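Local structure of protein kinase A regulatory subunit, putative (Trypanosoma cruzi, 6FTF) at residues E207-V212 / V249-V254. The protein probably holds the catalytic subunit of a cAMP-independent protein kinase A in check until nucleoside-type ligands bind its two cyclic nucleotide-binding domains. Numbering follows the deposited sequence. Where two conformers were deposited one is given.
Sequences EGTVEV and VATTHV. With 7CI (7-cyano-7-deazainosine), chain E.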
loop_
_atom_site.group_PDB
_atom_site.type_symbol
_atom_site.label_atom_id
_atom_site.label_comp_id
_atom_site.label_asym_id
_atom_site.label_seq_id
_atom_site.Cartn_x
_atom_site.Cartn_y
_atom_site.Cartn_z
ATOM N N GLU A 207 1.439 9.237 17.660
ATOM C CA GLU A 207 1.634 9.853 18.959
ATOM C C GLU A 207 2.545 8.952 19.775
ATOM O O GLU A 207 2.439 7.727 19.696
ATOM C CB GLU A 207 0.293 9.975 19.680
ATOM C CG GLU A 207 0.308 10.684 21.000
ATOM C CD GLU A 207 -1.036 10.554 21.695
ATOM O OE1 GLU A 207 -2.069 10.829 21.048
ATOM O OE2 GLU A 207 -1.060 10.143 22.872
ATOM N N GLY A 208 3.405 9.560 20.580
ATOM C CA GLY A 208 4.221 8.840 21.544
ATOM C C GLY A 208 5.662 8.666 21.112
ATOM O O GLY A 208 6.110 9.190 20.088
ATOM N N THR A 209 6.393 7.914 21.935
ATOM C CA THR A 209 7.815 7.669 21.739
ATOM C C THR A 209 8.121 6.186 21.879
ATOM O O THR A 209 7.448 5.459 22.606
ATOM C CB THR A 209 8.608 8.490 22.771
ATOM O OG1 THR A 209 8.285 9.878 22.581
ATOM C CG2 THR A 209 10.099 8.319 22.649
ATOM N N VAL A 210 9.116 5.739 21.113
ATOM C CA VAL A 210 9.574 4.355 21.107
ATOM C C VAL A 210 11.082 4.318 21.287
ATOM O O VAL A 210 11.786 5.290 21.015
ATOM C CB VAL A 210 9.191 3.595 19.804
ATOM C CG1 VAL A 210 7.683 3.669 19.574
ATOM C CG2 VAL A 210 9.963 4.146 18.594
ATOM N N GLU A 211 11.580 3.159 21.710
ATOM C CA GLU A 211 13.011 2.896 21.784
ATOM C C GLU A 211 13.353 1.693 20.920
ATOM O O GLU A 211 12.590 0.734 20.838
ATOM C CB GLU A 211 13.484 2.656 23.228
ATOM C CG GLU A 211 12.825 1.478 23.940
ATOM C CD GLU A 211 13.204 1.361 25.418
ATOM O OE1 GLU A 211 12.753 0.385 26.078
ATOM O OE2 GLU A 211 13.940 2.235 25.932
ATOM N N VAL A 212 14.500 1.775 20.269
ATOM C CA VAL A 212 15.023 0.721 19.405
ATOM C C VAL A 212 16.118 0.011 20.186
ATOM O O VAL A 212 17.030 0.669 20.691
ATOM C CB VAL A 212 15.584 1.326 18.111
ATOM C CG1 VAL A 212 16.163 0.260 17.215
ATOM C CG2 VAL A 212 14.512 2.092 17.359
ATOM N N VAL A 249 10.158 -0.785 21.134
ATOM C CA VAL A 249 9.342 -0.869 22.342
ATOM C C VAL A 249 8.728 0.496 22.620
ATOM O O VAL A 249 9.430 1.508 22.598
ATOM C CB VAL A 249 10.191 -1.326 23.545
ATOM C CG1 VAL A 249 9.322 -1.495 24.787
ATOM C CG2 VAL A 249 10.936 -2.611 23.204
ATOM N N ALA A 250 7.437 0.535 22.946
ATOM C CA ALA A 250 6.803 1.798 23.320
ATOM C C ALA A 250 7.358 2.286 24.656
ATOM O O ALA A 250 7.410 1.532 25.630
ATOM C CB ALA A 250 5.296 1.613 23.444
ATOM N N THR A 251 7.803 3.539 24.714
ATOM C CA THR A 251 8.224 4.122 25.990
ATOM C C THR A 251 7.155 5.007 26.623
ATOM O O THR A 251 7.297 5.372 27.802
ATOM C CB THR A 251 9.518 4.934 25.850
ATOM O OG1 THR A 251 9.291 6.079 25.024
ATOM C CG2 THR A 251 10.650 4.095 25.297
ATOM N N THR A 252 6.139 5.396 25.880
ATOM C CA THR A 252 4.940 6.050 26.361
ATOM C C THR A 252 3.793 5.266 25.763
ATOM O O THR A 252 4.008 4.286 25.040
ATOM C CB THR A 252 4.864 7.488 25.825
ATOM O OG1 THR A 252 4.773 7.473 24.388
ATOM C CG2 THR A 252 6.097 8.280 26.213
ATOM N N HIS A 253 2.562 5.673 26.034
ATOM C CA HIS A 253 1.495 5.202 25.174
ATOM C C HIS A 253 1.815 5.645 23.753
ATOM O O HIS A 253 2.307 6.756 23.535
ATOM C CB HIS A 253 0.142 5.763 25.602
ATOM C CG HIS A 253 -1.001 5.134 24.872
ATOM N ND1 HIS A 253 -1.486 3.880 25.184
ATOM C CD2 HIS A 253 -1.718 5.558 23.806
ATOM C CE1 HIS A 253 -2.467 3.571 24.356
ATOM N NE2 HIS A 253 -2.633 4.576 23.514
ATOM N N VAL A 254 1.588 4.753 22.796
ATOM C CA VAL A 254 1.915 5.008 21.400
ATOM C C VAL A 254 0.712 4.686 20.533
ATOM O O VAL A 254 0.031 3.676 20.734
ATOM C CB VAL A 254 3.134 4.180 20.952
ATOM C CG1 VAL A 254 3.300 4.196 19.425
ATOM C CG2 VAL A 254 4.388 4.670 21.634
HETATM C C1 7CI E . 14.549 0.025 13.481
HETATM N N1 7CI E . 16.055 -0.069 13.570
HETATM O O1 7CI E . 13.970 -1.140 14.028
HETATM C C2 7CI E . 16.853 0.972 13.734
HETATM N N2 7CI E . 16.538 2.279 13.896
HETATM O O2 7CI E . 12.922 0.843 11.970
HETATM C C3 7CI E . 17.541 3.146 14.140
HETATM N N3 7CI E . 18.880 2.722 14.131
HETATM O O3 7CI E . 12.975 -1.436 10.595
HETATM C C4 7CI E . 19.219 1.412 13.930
HETATM N N4 7CI E . 20.006 -2.690 13.381
HETATM C C5 7CI E . 18.189 0.465 13.752
HETATM O O5 7CI E . 20.452 1.134 13.894
HETATM C C6 7CI E . 18.114 -0.981 13.566
HETATM C C7 7CI E . 16.752 -1.229 13.472
HETATM C C8 7CI E . 19.151 -1.908 13.469
HETATM C C9 7CI E . 14.077 0.096 12.071
HETATM C C10 7CI E . 13.874 -1.290 11.736
HETATM C C11 7CI E . 13.217 -1.817 13.031
HETATM C C12 7CI E . 13.354 -3.379 13.239
HETATM O O4 7CI E . 14.657 -3.780 12.994
HETATM O O HOH W 1 1.244 9.278 24.166
#
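E211 and V249 form an antiparallel hydrogen-bonded pair: E211 N donates to V249 O and V249 N to E211 O, both 2.9 Å and in the carbonyl plane. Next along, V210 faces A250 as a non-hydrogen-bonded pair, and T251 N reaches T209 O at 2.9 Å, tilted 30° from that carbonyl's plane. Beyond this point a threonine hydroxyl replaces the backbone: T209 N donates to T252 OG1 (3.0 Å), which itself donates to H253 O at 2.7 Å, from above the carbonyl plane. A water bridges H253 O to E207 OE2. Strands 209-215 and 247-250 are inner neighbours in one sheet of the jelly-roll-like β-barrel of a cyclic nucleotide-binding domain; T251-H253 turn the chain into strand 254-260 of its other sheet. At the far end V212 CG1 lies 3.6 Å from C2 of the bound 7-cyano-7-deazainosine. Among apolar contacts, the V210 and V254 side chains cross at about a right angle, CG1 to CG2 4.0 Å, both also touching I192. On the other face E211, with CG between its backbone N and carbonyl carbon (chi1 60°), runs alongside V249 and lays CG 3.7 Å from T251 CG2; its carboxylate pairs with K223. G208 CA, bare of a side chain, packs 3.2 Å from T252 OG1.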